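Local coordinates for protein CT_858 (PDB 3DOR) that probably cleaves other proteins as a secreted serine-type endopeptidase of Chlamydia trachomatis, at residues S1-N6 and P53-C58; R97-D102 and F538-I543; D114-V119 and L168-P173; T331-I336 and S454-V459; T487-A492 and I528-H533. All coordinates share one frame; numbering follows the deposited sequence.

Contact 1: residues S1-N6 and P53-C58; sequences SLVCKN and PSTSFC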
# COMPACT_ATOMS: atom_id res chain seq x y z
N SER B 1 31.92 7.08 -0.90
CA SER B 1 31.03 7.17 0.29
C SER B 1 29.74 6.37 0.09
O SER B 1 29.03 6.56 -0.89
CB SER B 1 30.69 8.64 0.57
OG SER B 1 29.77 8.77 1.65
N LEU B 2 29.45 5.47 1.03
CA LEU B 2 28.25 4.64 0.97
C LEU B 2 26.99 5.50 1.01
O LEU B 2 26.12 5.41 0.14
CB LEU B 2 28.22 3.66 2.14
CG LEU B 2 26.92 2.86 2.27
CD1 LEU B 2 26.80 1.91 1.08
CD2 LEU B 2 26.88 2.09 3.58
N VAL B 3 26.90 6.34 2.04
CA VAL B 3 25.76 7.23 2.22
C VAL B 3 25.58 8.14 1.01
O VAL B 3 24.47 8.32 0.52
CB VAL B 3 25.93 8.08 3.50
CG1 VAL B 3 24.79 9.09 3.62
CG2 VAL B 3 25.95 7.18 4.71
N CYS B 4 26.68 8.71 0.53
CA CYS B 4 26.62 9.60 -0.62
C CYS B 4 26.11 8.88 -1.87
O CYS B 4 25.22 9.37 -2.55
CB CYS B 4 27.99 10.20 -0.91
SG CYS B 4 28.02 11.34 -2.32
N LYS B 5 26.69 7.71 -2.16
CA LYS B 5 26.28 6.94 -3.32
C LYS B 5 24.79 6.61 -3.29
O LYS B 5 24.10 6.71 -4.30
CB LYS B 5 27.10 5.65 -3.43
CG LYS B 5 28.57 5.90 -3.75
CD LYS B 5 29.41 4.61 -3.70
CE LYS B 5 30.87 4.91 -4.01
NZ LYS B 5 31.43 5.97 -3.11
N ASN B 6 24.31 6.21 -2.12
CA ASN B 6 22.90 5.88 -1.97
C ASN B 6 22.03 7.12 -2.14
O ASN B 6 20.96 7.06 -2.75
CB ASN B 6 22.65 5.23 -0.61
CG ASN B 6 22.90 3.74 -0.62
OD1 ASN B 6 22.13 2.98 -1.21
ND2 ASN B 6 23.98 3.30 0.02
N PRO B 53 29.28 13.11 4.39
CA PRO B 53 27.86 13.44 4.55
C PRO B 53 27.10 12.44 5.40
O PRO B 53 27.12 11.24 5.13
CB PRO B 53 27.35 13.52 3.11
CG PRO B 53 28.22 12.52 2.40
CD PRO B 53 29.58 12.81 2.98
N SER B 54 26.44 12.93 6.43
CA SER B 54 25.64 12.08 7.30
C SER B 54 24.33 11.78 6.57
O SER B 54 24.02 12.40 5.56
CB SER B 54 25.32 12.79 8.62
OG SER B 54 24.48 13.91 8.41
N THR B 55 23.58 10.81 7.08
CA THR B 55 22.31 10.46 6.46
C THR B 55 21.33 11.63 6.60
O THR B 55 20.68 12.01 5.63
CB THR B 55 21.72 9.20 7.12
OG1 THR B 55 22.54 8.07 6.80
CG2 THR B 55 20.29 8.94 6.63
N SER B 56 21.25 12.21 7.79
CA SER B 56 20.34 13.32 8.01
C SER B 56 20.65 14.48 7.08
O SER B 56 19.75 15.20 6.64
CB SER B 56 20.38 13.77 9.48
OG SER B 56 21.70 13.96 9.93
N PHE B 57 21.93 14.65 6.75
CA PHE B 57 22.33 15.71 5.84
C PHE B 57 21.74 15.44 4.46
O PHE B 57 21.17 16.33 3.83
CB PHE B 57 23.85 15.79 5.71
CG PHE B 57 24.31 16.78 4.67
CD1 PHE B 57 24.36 18.14 4.96
CD2 PHE B 57 24.62 16.36 3.38
CE1 PHE B 57 24.72 19.06 3.98
CE2 PHE B 57 24.97 17.27 2.39
CZ PHE B 57 25.02 18.63 2.69
N CYS B 58 21.91 14.21 3.98
CA CYS B 58 21.40 13.82 2.68
C CYS B 58 19.87 13.87 2.65
O CYS B 58 19.27 14.16 1.62
CB CYS B 58 21.88 12.41 2.32
SG CYS B 58 23.68 12.28 2.09
O HOH W 1 29.09 9.75 4.11

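Contact 2: residues R97-D102 and F538-I543; sequences RFYFVD and FTANDI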
# COMPACT_ATOMS: atom_id res chain seq x y z
N ARG B 97 2.04 41.44 12.14
CA ARG B 97 2.65 41.08 13.41
C ARG B 97 2.26 39.67 13.84
O ARG B 97 1.18 39.18 13.51
CB ARG B 97 2.25 42.10 14.48
CG ARG B 97 2.86 43.48 14.25
CD ARG B 97 2.40 44.48 15.31
NE ARG B 97 0.99 44.83 15.17
CZ ARG B 97 0.32 45.59 16.03
NH1 ARG B 97 0.94 46.07 17.11
NH2 ARG B 97 -0.96 45.88 15.82
N PHE B 98 3.16 39.01 14.57
CA PHE B 98 2.92 37.66 15.04
C PHE B 98 2.48 37.66 16.49
O PHE B 98 3.15 38.24 17.35
CB PHE B 98 4.18 36.81 14.88
CG PHE B 98 4.60 36.63 13.45
CD1 PHE B 98 5.36 37.61 12.81
CD2 PHE B 98 4.22 35.50 12.74
CE1 PHE B 98 5.73 37.46 11.47
CE2 PHE B 98 4.59 35.34 11.40
CZ PHE B 98 5.34 36.33 10.77
N TYR B 99 1.34 37.02 16.77
CA TYR B 99 0.81 36.96 18.13
C TYR B 99 0.61 35.55 18.65
O TYR B 99 0.25 34.65 17.89
CB TYR B 99 -0.54 37.68 18.22
CG TYR B 99 -0.49 39.15 17.89
CD1 TYR B 99 -0.66 39.60 16.58
CD2 TYR B 99 -0.25 40.09 18.89
CE1 TYR B 99 -0.60 40.96 16.27
CE2 TYR B 99 -0.19 41.45 18.60
CZ TYR B 99 -0.36 41.88 17.29
OH TYR B 99 -0.27 43.21 17.00
N PHE B 100 0.86 35.36 19.94
CA PHE B 100 0.66 34.07 20.57
C PHE B 100 -0.85 33.92 20.75
O PHE B 100 -1.49 34.80 21.33
CB PHE B 100 1.36 34.01 21.93
CG PHE B 100 2.87 33.90 21.85
CD1 PHE B 100 3.66 35.04 21.74
CD2 PHE B 100 3.49 32.65 21.86
CE1 PHE B 100 5.04 34.94 21.63
CE2 PHE B 100 4.87 32.54 21.76
CZ PHE B 100 5.65 33.69 21.64
N VAL B 101 -1.43 32.84 20.24
CA VAL B 101 -2.86 32.61 20.39
C VAL B 101 -3.13 31.40 21.26
O VAL B 101 -4.28 31.09 21.57
CB VAL B 101 -3.58 32.40 19.03
CG1 VAL B 101 -3.60 33.70 18.26
CG2 VAL B 101 -2.88 31.29 18.24
N ASP B 102 -2.07 30.70 21.65
CA ASP B 102 -2.23 29.55 22.52
C ASP B 102 -0.95 29.17 23.26
O ASP B 102 0.15 29.24 22.70
CB ASP B 102 -2.77 28.36 21.73
CG ASP B 102 -3.56 27.40 22.60
OD1 ASP B 102 -3.86 27.75 23.77
OD2 ASP B 102 -3.89 26.30 22.12
N PHE B 538 -7.76 38.21 9.16
CA PHE B 538 -7.93 38.39 10.60
C PHE B 538 -7.03 39.57 11.02
O PHE B 538 -5.86 39.62 10.65
CB PHE B 538 -7.51 37.12 11.35
CG PHE B 538 -8.37 35.92 11.05
CD1 PHE B 538 -7.79 34.72 10.64
CD2 PHE B 538 -9.76 36.00 11.18
CE1 PHE B 538 -8.59 33.60 10.35
CE2 PHE B 538 -10.57 34.88 10.90
CZ PHE B 538 -9.99 33.68 10.48
N THR B 539 -7.59 40.52 11.77
CA THR B 539 -6.82 41.68 12.22
C THR B 539 -6.15 41.36 13.55
O THR B 539 -6.39 40.31 14.15
CB THR B 539 -7.72 42.92 12.45
OG1 THR B 539 -8.69 42.63 13.46
CG2 THR B 539 -8.43 43.34 11.16
N ALA B 540 -5.31 42.27 14.02
CA ALA B 540 -4.64 42.07 15.30
C ALA B 540 -5.72 42.05 16.39
O ALA B 540 -5.63 41.27 17.34
CB ALA B 540 -3.62 43.19 15.56
N ASN B 541 -6.74 42.89 16.25
CA ASN B 541 -7.82 42.90 17.24
C ASN B 541 -8.58 41.58 17.26
O ASN B 541 -9.07 41.14 18.31
CB ASN B 541 -8.79 44.05 16.97
CG ASN B 541 -8.20 45.40 17.35
OD1 ASN B 541 -7.38 45.49 18.26
ND2 ASN B 541 -8.63 46.46 16.66
N ASP B 542 -8.69 40.93 16.10
CA ASP B 542 -9.37 39.65 16.03
C ASP B 542 -8.56 38.63 16.80
O ASP B 542 -9.10 37.86 17.60
CB ASP B 542 -9.48 39.15 14.58
CG ASP B 542 -10.59 39.80 13.82
OD1 ASP B 542 -11.68 39.99 14.40
OD2 ASP B 542 -10.37 40.11 12.62
N ILE B 543 -7.26 38.65 16.54
CA ILE B 543 -6.31 37.72 17.12
C ILE B 543 -5.86 37.98 18.55
O ILE B 543 -5.81 37.06 19.36
CB ILE B 543 -5.05 37.64 16.22
CG1 ILE B 543 -5.46 37.14 14.83
CG2 ILE B 543 -4.01 36.73 16.82
CD1 ILE B 543 -4.37 37.24 13.79

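Contact 3: residues D114-V119 and L168-P173; sequences DELLEV and LKIRRP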
# COMPACT_ATOMS: atom_id res chain seq x y z
N ASP B 114 0.54 38.31 23.46
CA ASP B 114 1.92 38.80 23.38
C ASP B 114 2.32 38.78 21.92
O ASP B 114 1.88 37.91 21.16
CB ASP B 114 2.88 37.88 24.13
CG ASP B 114 2.75 37.97 25.63
OD1 ASP B 114 3.28 37.06 26.31
OD2 ASP B 114 2.14 38.94 26.12
N GLU B 115 3.17 39.73 21.53
CA GLU B 115 3.64 39.77 20.16
C GLU B 115 5.02 39.12 20.16
O GLU B 115 5.85 39.44 21.01
CB GLU B 115 3.76 41.21 19.64
CG GLU B 115 4.07 41.26 18.15
CD GLU B 115 4.47 42.64 17.65
OE1 GLU B 115 4.25 43.64 18.36
OE2 GLU B 115 5.00 42.72 16.52
N LEU B 116 5.26 38.21 19.22
CA LEU B 116 6.55 37.55 19.12
C LEU B 116 7.43 38.46 18.28
O LEU B 116 7.10 38.80 17.14
CB LEU B 116 6.42 36.19 18.44
CG LEU B 116 7.74 35.45 18.19
CD1 LEU B 116 8.51 35.31 19.50
CD2 LEU B 116 7.47 34.08 17.58
N LEU B 117 8.56 38.87 18.85
CA LEU B 117 9.47 39.76 18.14
C LEU B 117 10.71 39.07 17.56
O LEU B 117 11.00 39.21 16.37
CB LEU B 117 9.92 40.90 19.06
CG LEU B 117 8.81 41.85 19.52
CD1 LEU B 117 9.38 42.89 20.47
CD2 LEU B 117 8.17 42.54 18.30
N GLU B 118 11.42 38.33 18.40
CA GLU B 118 12.64 37.67 17.96
C GLU B 118 12.80 36.27 18.53
O GLU B 118 12.10 35.86 19.46
CB GLU B 118 13.86 38.51 18.39
CG GLU B 118 13.68 40.03 18.28
CD GLU B 118 14.89 40.83 18.82
OE1 GLU B 118 15.46 40.42 19.86
OE2 GLU B 118 15.25 41.87 18.22
N VAL B 119 13.74 35.54 17.94
CA VAL B 119 14.08 34.19 18.36
C VAL B 119 15.61 34.17 18.35
O VAL B 119 16.24 34.13 17.29
CB VAL B 119 13.54 33.13 17.39
CG1 VAL B 119 13.90 31.73 17.87
CG2 VAL B 119 12.02 33.26 17.27
N LEU B 168 12.93 33.85 23.45
CA LEU B 168 11.85 34.43 22.67
C LEU B 168 11.65 35.86 23.15
O LEU B 168 11.35 36.09 24.32
CB LEU B 168 10.57 33.64 22.87
CG LEU B 168 10.62 32.13 22.62
CD1 LEU B 168 9.26 31.52 22.90
CD2 LEU B 168 11.03 31.86 21.19
N LYS B 169 11.83 36.83 22.26
CA LYS B 169 11.61 38.21 22.64
C LYS B 169 10.18 38.56 22.27
O LYS B 169 9.78 38.44 21.12
CB LYS B 169 12.57 39.16 21.93
CG LYS B 169 12.46 40.59 22.45
CD LYS B 169 13.39 41.56 21.71
CE LYS B 169 13.31 42.95 22.33
NZ LYS B 169 14.26 43.92 21.70
N ILE B 170 9.41 39.00 23.26
CA ILE B 170 8.02 39.34 23.04
C ILE B 170 7.71 40.76 23.51
O ILE B 170 8.50 41.38 24.23
CB ILE B 170 7.13 38.39 23.85
CG1 ILE B 170 7.40 38.60 25.34
CG2 ILE B 170 7.44 36.95 23.47
CD1 ILE B 170 6.43 37.92 26.27
N ARG B 171 6.57 41.28 23.07
CA ARG B 171 6.14 42.59 23.52
C ARG B 171 4.74 42.46 24.08
O ARG B 171 3.88 41.84 23.47
CB ARG B 171 6.13 43.63 22.39
CG ARG B 171 5.47 44.94 22.84
CD ARG B 171 6.01 46.15 22.12
NE ARG B 171 5.87 46.02 20.68
CZ ARG B 171 6.86 46.23 19.83
NH1 ARG B 171 8.06 46.59 20.28
NH2 ARG B 171 6.65 46.07 18.52
N ARG B 172 4.53 43.02 25.27
CA ARG B 172 3.23 42.97 25.92
C ARG B 172 2.32 43.95 25.21
O ARG B 172 2.80 44.88 24.55
CB ARG B 172 3.34 43.37 27.38
CG ARG B 172 4.29 42.54 28.21
CD ARG B 172 3.94 41.07 28.18
NE ARG B 172 4.56 40.38 29.31
CZ ARG B 172 4.51 39.07 29.52
NH1 ARG B 172 3.86 38.28 28.67
NH2 ARG B 172 5.11 38.56 30.59
N PRO B 173 1.00 43.76 25.35
CA PRO B 173 0.09 44.70 24.69
C PRO B 173 0.23 46.13 25.21
O PRO B 173 -0.05 47.08 24.48
CB PRO B 173 -1.29 44.09 24.94
CG PRO B 173 -1.10 43.20 26.12
CD PRO B 173 0.27 42.62 25.91

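Contact 4: residues T331-I336 and S454-V459; sequences TEALII and SKPICV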
# COMPACT_ATOMS: atom_id res chain seq x y z
N THR B 331 -33.74 27.51 9.25
CA THR B 331 -32.73 28.51 9.02
C THR B 331 -33.02 29.34 7.75
O THR B 331 -33.80 28.92 6.89
CB THR B 331 -31.39 27.72 8.93
OG1 THR B 331 -30.47 28.21 9.91
CG2 THR B 331 -30.83 27.75 7.56
N GLU B 332 -32.42 30.53 7.66
CA GLU B 332 -32.61 31.40 6.49
C GLU B 332 -31.34 31.46 5.63
O GLU B 332 -31.38 31.84 4.47
CB GLU B 332 -32.95 32.84 6.93
CG GLU B 332 -34.32 33.01 7.58
CD GLU B 332 -34.50 34.39 8.19
OE1 GLU B 332 -34.50 35.40 7.44
OE2 GLU B 332 -34.64 34.48 9.43
N ALA B 333 -30.20 31.12 6.22
CA ALA B 333 -28.93 31.12 5.50
C ALA B 333 -28.00 30.20 6.28
O ALA B 333 -28.31 29.83 7.41
CB ALA B 333 -28.35 32.54 5.43
N LEU B 334 -26.87 29.85 5.68
CA LEU B 334 -25.94 28.94 6.31
C LEU B 334 -24.49 29.40 6.17
O LEU B 334 -24.03 29.72 5.07
CB LEU B 334 -26.07 27.56 5.65
CG LEU B 334 -25.65 26.23 6.30
CD1 LEU B 334 -24.98 25.39 5.24
CD2 LEU B 334 -24.74 26.41 7.49
N ILE B 335 -23.77 29.42 7.28
CA ILE B 335 -22.36 29.77 7.26
C ILE B 335 -21.58 28.47 7.40
O ILE B 335 -21.82 27.68 8.32
CB ILE B 335 -21.97 30.69 8.43
CG1 ILE B 335 -22.67 32.05 8.28
CG2 ILE B 335 -20.45 30.88 8.45
CD1 ILE B 335 -22.48 32.96 9.48
N ILE B 336 -20.66 28.22 6.47
CA ILE B 336 -19.84 27.02 6.51
C ILE B 336 -18.39 27.43 6.76
O ILE B 336 -17.77 28.11 5.93
CB ILE B 336 -19.92 26.24 5.17
CG1 ILE B 336 -21.33 25.68 4.98
CG2 ILE B 336 -18.88 25.11 5.14
CD1 ILE B 336 -21.52 24.93 3.67
N SER B 454 -30.99 24.79 -0.17
CA SER B 454 -31.14 25.71 -1.29
C SER B 454 -31.17 27.18 -0.90
O SER B 454 -31.49 28.02 -1.72
CB SER B 454 -32.42 25.39 -2.08
OG SER B 454 -33.57 25.45 -1.24
N LYS B 455 -30.86 27.48 0.35
CA LYS B 455 -30.85 28.87 0.79
C LYS B 455 -29.44 29.45 0.66
O LYS B 455 -28.51 28.73 0.33
CB LYS B 455 -31.36 28.95 2.23
CG LYS B 455 -32.78 28.43 2.31
CD LYS B 455 -33.35 28.41 3.70
CE LYS B 455 -34.67 27.62 3.69
NZ LYS B 455 -35.45 27.84 4.92
N PRO B 456 -29.28 30.76 0.91
CA PRO B 456 -27.93 31.32 0.78
C PRO B 456 -26.87 30.69 1.68
O PRO B 456 -27.14 30.27 2.80
CB PRO B 456 -28.14 32.82 1.00
CG PRO B 456 -29.51 32.93 1.63
CD PRO B 456 -30.30 31.82 1.02
N ILE B 457 -25.66 30.63 1.15
CA ILE B 457 -24.53 30.05 1.84
C ILE B 457 -23.32 30.96 1.81
O ILE B 457 -22.99 31.55 0.76
CB ILE B 457 -24.11 28.70 1.19
CG1 ILE B 457 -25.27 27.70 1.23
CG2 ILE B 457 -22.90 28.12 1.92
CD1 ILE B 457 -24.98 26.39 0.50
N CYS B 458 -22.65 31.06 2.95
CA CYS B 458 -21.43 31.84 3.05
C CYS B 458 -20.35 30.88 3.52
O CYS B 458 -20.46 30.31 4.61
CB CYS B 458 -21.59 32.98 4.05
SG CYS B 458 -20.05 33.90 4.31
N VAL B 459 -19.32 30.68 2.70
CA VAL B 459 -18.22 29.78 3.06
C VAL B 459 -17.00 30.57 3.52
O VAL B 459 -16.57 31.52 2.85
CB VAL B 459 -17.78 28.89 1.85
CG1 VAL B 459 -16.71 27.90 2.29
CG2 VAL B 459 -18.96 28.16 1.29

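Contact 5: residues T487-A492 and I528-H533; sequences TRTAGA and IGVEPH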
# COMPACT_ATOMS: atom_id res chain seq x y z
N THR B 487 -9.63 34.52 3.23
CA THR B 487 -8.42 34.74 2.46
C THR B 487 -8.18 33.57 1.50
O THR B 487 -8.62 32.43 1.76
CB THR B 487 -7.16 34.97 3.37
OG1 THR B 487 -7.02 33.91 4.32
CG2 THR B 487 -7.31 36.30 4.13
N ARG B 488 -7.51 33.87 0.39
CA ARG B 488 -7.19 32.92 -0.67
C ARG B 488 -6.68 31.58 -0.14
O ARG B 488 -5.84 31.53 0.77
CB ARG B 488 -6.14 33.57 -1.59
CG ARG B 488 -5.64 32.72 -2.74
CD ARG B 488 -4.53 33.46 -3.54
NE ARG B 488 -5.01 34.70 -4.16
CZ ARG B 488 -5.64 34.77 -5.33
NH1 ARG B 488 -5.86 33.67 -6.04
NH2 ARG B 488 -6.06 35.94 -5.78
N THR B 489 -7.16 30.49 -0.74
CA THR B 489 -6.74 29.15 -0.33
C THR B 489 -5.30 28.85 -0.80
O THR B 489 -4.76 29.55 -1.67
CB THR B 489 -7.73 28.06 -0.87
OG1 THR B 489 -7.74 28.08 -2.30
CG2 THR B 489 -9.17 28.34 -0.36
N ALA B 490 -4.70 27.81 -0.22
CA ALA B 490 -3.32 27.43 -0.52
C ALA B 490 -2.97 27.11 -1.96
O ALA B 490 -1.95 27.58 -2.48
CB ALA B 490 -2.91 26.27 0.36
N GLY B 491 -3.77 26.29 -2.61
CA GLY B 491 -3.49 25.94 -3.99
C GLY B 491 -2.77 24.62 -4.19
O GLY B 491 -1.69 24.58 -4.79
N ALA B 492 -3.33 23.55 -3.65
CA ALA B 492 -2.76 22.22 -3.87
C ALA B 492 -3.74 21.71 -4.93
O ALA B 492 -4.68 20.97 -4.64
CB ALA B 492 -2.85 21.38 -2.60
N ILE B 528 -1.70 29.17 -7.01
CA ILE B 528 -2.58 30.34 -7.08
C ILE B 528 -3.80 30.26 -6.16
O ILE B 528 -4.32 31.28 -5.72
CB ILE B 528 -3.09 30.55 -8.53
CG1 ILE B 528 -1.91 30.68 -9.48
CG2 ILE B 528 -3.94 31.81 -8.60
CD1 ILE B 528 -0.91 31.74 -9.08
N GLY B 529 -4.26 29.05 -5.88
CA GLY B 529 -5.40 28.88 -5.01
C GLY B 529 -6.69 29.48 -5.53
O GLY B 529 -6.82 29.81 -6.71
N VAL B 530 -7.65 29.61 -4.62
CA VAL B 530 -8.95 30.14 -4.95
C VAL B 530 -9.19 31.41 -4.15
O VAL B 530 -9.06 31.43 -2.92
CB VAL B 530 -10.05 29.12 -4.60
CG1 VAL B 530 -11.41 29.65 -4.97
CG2 VAL B 530 -9.76 27.80 -5.30
N GLU B 531 -9.52 32.47 -4.88
CA GLU B 531 -9.79 33.76 -4.28
C GLU B 531 -11.21 33.82 -3.76
O GLU B 531 -12.11 33.17 -4.31
CB GLU B 531 -9.58 34.87 -5.32
CG GLU B 531 -10.70 35.02 -6.38
CD GLU B 531 -10.83 33.82 -7.34
OE1 GLU B 531 -9.84 33.08 -7.54
OE2 GLU B 531 -11.92 33.64 -7.93
N PRO B 532 -11.44 34.57 -2.68
CA PRO B 532 -12.78 34.71 -2.10
C PRO B 532 -13.46 35.88 -2.82
O PRO B 532 -12.80 36.61 -3.55
CB PRO B 532 -12.49 35.06 -0.65
CG PRO B 532 -11.24 35.91 -0.76
CD PRO B 532 -10.41 35.11 -1.76
N HIS B 533 -14.77 36.03 -2.63
CA HIS B 533 -15.49 37.16 -3.22
C HIS B 533 -15.07 38.35 -2.36
O HIS B 533 -14.80 39.42 -2.87
CB HIS B 533 -17.01 37.00 -3.07
CG HIS B 533 -17.61 35.94 -3.94
ND1 HIS B 533 -17.96 36.17 -5.25
CD2 HIS B 533 -17.96 34.66 -3.67
CE1 HIS B 533 -18.51 35.08 -5.75
NE2 HIS B 533 -18.52 34.15 -4.82
O HOH W 2 -7.51 33.92 -8.54

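Contact 1: residues S1-N6 and P53-C58
Val3 supplies the tight side of this meeting between the first turns of helices 2-20 and 55-67. Its CG1, set anti to the backbone N (chi1 175°), reaches into the opposite turn and lies 3.5 Å from Pro53 O. Cys58 approaches the same methyl from within its own helix, SG standing 3.7 Å from Val3 CG1. The side chains of Val3 and Thr55 cross at about a right angle, with Thr55 OG1 close to both methyls. That hydroxyl is hydrogen-bonded to Leu194 N, so toward Val3 it acts by packing. Leu194 and Ala195 of helix 194-197 also cover the valine.

Toward solvent the contact thins. Cys4 touches Pro53 by its CB, 4.0 Å from the ring's CG, and Ser1 OG only grazes that corner. No direct hydrogen bond joins the two segments. Instead a water lies 2.7 Å from Ser1 OG and donates to Pro53 O, also over 2.7 Å, bridging serine and carbonyl. Ser1 OG is gripped a second time, accepting from Cys4 N at 3.3 Å in a fairly straight bond (161°).

In segment 53-58 Ser54 OG receives Phe57 N at 3.1 Å, while Asp193 takes the amides of Thr55 and Ser56; its negative charge would suit the start of a helix. The whole is a side-by-side packing of two helix N-terminal turns, one carrying an ST motif at Ser1 and the other a serine N-cap at Ser54.

Contact 2: residues R97-D102 and F538-I543
A capping box opens the short helix 540-544, and the inner side of that helix, Ala540 and Ile543, rests on Arg97 and on the face of the PDZ-domain sheet that carries Tyr99 and Val101. In the box Thr539 N meets Asp542 OD2 at 2.9 Å almost straight (174°), on the anti side of the carboxylate, and Asp542 N returns a bond to Thr539 OG1 at 3.1 Å. This fixes the first turn, so that Ala540 and Ile543, three residues apart, face the strand together.

No hydrogen bond joins the two segments. The methyl of Ala540 touches the outer end of the tyrosine: Ala540 CB lies 3.6 Å from Tyr99 OH, and Arg97 NH2 lies 3.8 Å from Ala540 CB; the arginine's charge is paired with Asp95. Ile543 uses its branch methyl CG2, anti to the backbone N (chi1 -60° for CG1), which fits between two strand residues. Ile543 CG2 is 3.9 Å from Tyr99 CB and only 3.4 Å from Val101 CG1, tighter than ordinary van der Waals contact. Val101 belongs to a classic beta bulge, where it and Asp102 both face Thr89, and its carbonyl accepts from Lys546 NZ just past the helix.

Strand 98-103 itself runs between strands 83-92 and 115-119; Phe98 and Phe100 point away from helix 540-544, and Phe98 packs on helix 140-150.

Contact 3: residues D114-V119 and L168-P173
Strand residues Glu115 to Val119 and Leu168 to Arg171 form an antiparallel pair, broken by one classic bulge, in the curled sheet that also holds strands 98-103 and 177-187. Glu115 and Arg171 are a hydrogen-bonded pair: Glu115 N gives to Arg171 O at 3.0 Å and Arg171 N returns a bond to Glu115 O. At the bulge Lys169 O takes two amides, Leu117 N at 2.6 Å, nearly along the C=O axis, and Glu118 N at 3.2 Å from a more bent direction. The extra residue shifts the register by one and turns Leu117 toward the partner strand, where its branches lie over one face of the Arg171 guanidinium.

Both strands fall in the PDZ domain, whose sheet has an apolar side here: Leu116, Val119, Leu168 and Ile170 share it, with Leu116 and Val119 meeting helix 124-130. The opposite side is charged. Glu118 and Lys169 run alongside each other, Glu118 OE1 lying 3.0 Å from Lys169 CD. Their charged ends stay farther apart, Glu118 OE1 being 4.1 Å from Lys169 NZ. Glu115 OE1 and Arg171 NH2 make a weak salt bridge.

Just beyond the paired strands Arg172, bent at chi2 (-57°), brings NH1 to 2.7 Å from Asp114 OD1. NH1 donates to Asp114 OD2 on its syn side, in the guanidinium plane, although the two flat groups stand 51° apart. Arg111 N also bonds Asp114 OD1, and Glu109 O takes Arg172 NH1.

Contact 4: residues T331-I336 and S454-V459
Lys455 reaches Thr331 because its CG stands anti to the carbonyl carbon (chi1 -61°) and its chain is extended beyond, carrying NZ along the other segment to 2.8 Å from Thr331 O. Further on, the extended chi2 of Ile336 (179°) sends CD1 obliquely back and across to Ile457 CG2 of the neighbouring strand, 3.9 Å away.

Between these ends run two parallel strands, with Leu334, Ile335 and Ile336 level with Ile457, Cys458 and Val459. Hydrogen bonds alternate from strand to strand: Leu334 N gives to Pro456 O at 2.9 Å, Cys458 N to Leu334 O at 2.9 Å, and Ile336 N to Cys458 O at 2.8 Å. CA-H...O contacts fill in between, as from Ile457 CA to Leu334 O at 3.3 Å. Ahead of the ladder, Pro456 CG touches Ala333 CB at 4.0 Å.

The strands are neighbours in the mixed sheet of the S41 peptidase region. Ala333 and Ile335 on one face meet helix 549-564, while Ile336 and Val459 on the other meet Phe472 of helix 468-478.

The paired strands thus meet through apolar side chains, and the backbone of strand 333-337 bonds both here and to strand 290-297 on its other side. Charge lies at the end where the strands begin: the ammonium of Lys455 is held by Thr331 O and Ser328 O, and its positive charge would be favoured beside the C-terminal end of helix 316-330.

Contact 5: residues T487-A492 and I528-H533
Arg488 folds its side chain along Ile528 to Glu531. From CB, 3.9 Å from Val530 O, the chain continues anti to the backbone N (chi1 179°); CG lies 3.6 Å from Ile528 O and CD comes to 3.1 Å from that same oxygen. A bend at chi3 turns the guanidinium so that Glu531 CB sits over one face, nearest NH2. NH1 donates to Ile528 O at 2.9 Å (150°) and to a water that in turn donates to Glu531 OE1. The two charges are thus joined through water, and the carboxylate has direct salt bridges to Arg519 and Lys477.

Thr489 ties the backbones: its N gives to Val530 O at 3.0 Å, and its OG1 accepts Val530 N at 2.8 Å while also bonded to Asp470. Beyond it Gly491 CA and Gly529 CA approach to 3.7 Å, where two glycines, both with positive phi, let the backbones come together.

Both loops belong to the S41 peptidase region. They follow strands 483-486 and 507-518; helix 468-478 supplies Asp470 and packs on Val530, Pro532 rests on Ile484, and Ile528 meets Trp27 and Tyr31 of helix 25-32.

Contact 1 stands apart at the N-terminal helices, its centre about 39 Å from those of contacts 3 and 5 and about 55 Å from contact 4, across the centre of the chain. Contacts 2 and 3 adjoin, centres about 12 Å apart, because strands 98-103 and 115-119 are neighbours in the PDZ sheet. Contacts 4 and 5 share the S41 region: 333-337 and 457-461 are adjacent strands of its mixed sheet, and the loops of contact 5 adjoin its strands 483-486 and 534-535. Contact 2 spans 436 residues, with contacts 3, 4 and 5 falling in between along the chain, and so fastens the PDZ domain to the segment following the protease sheet.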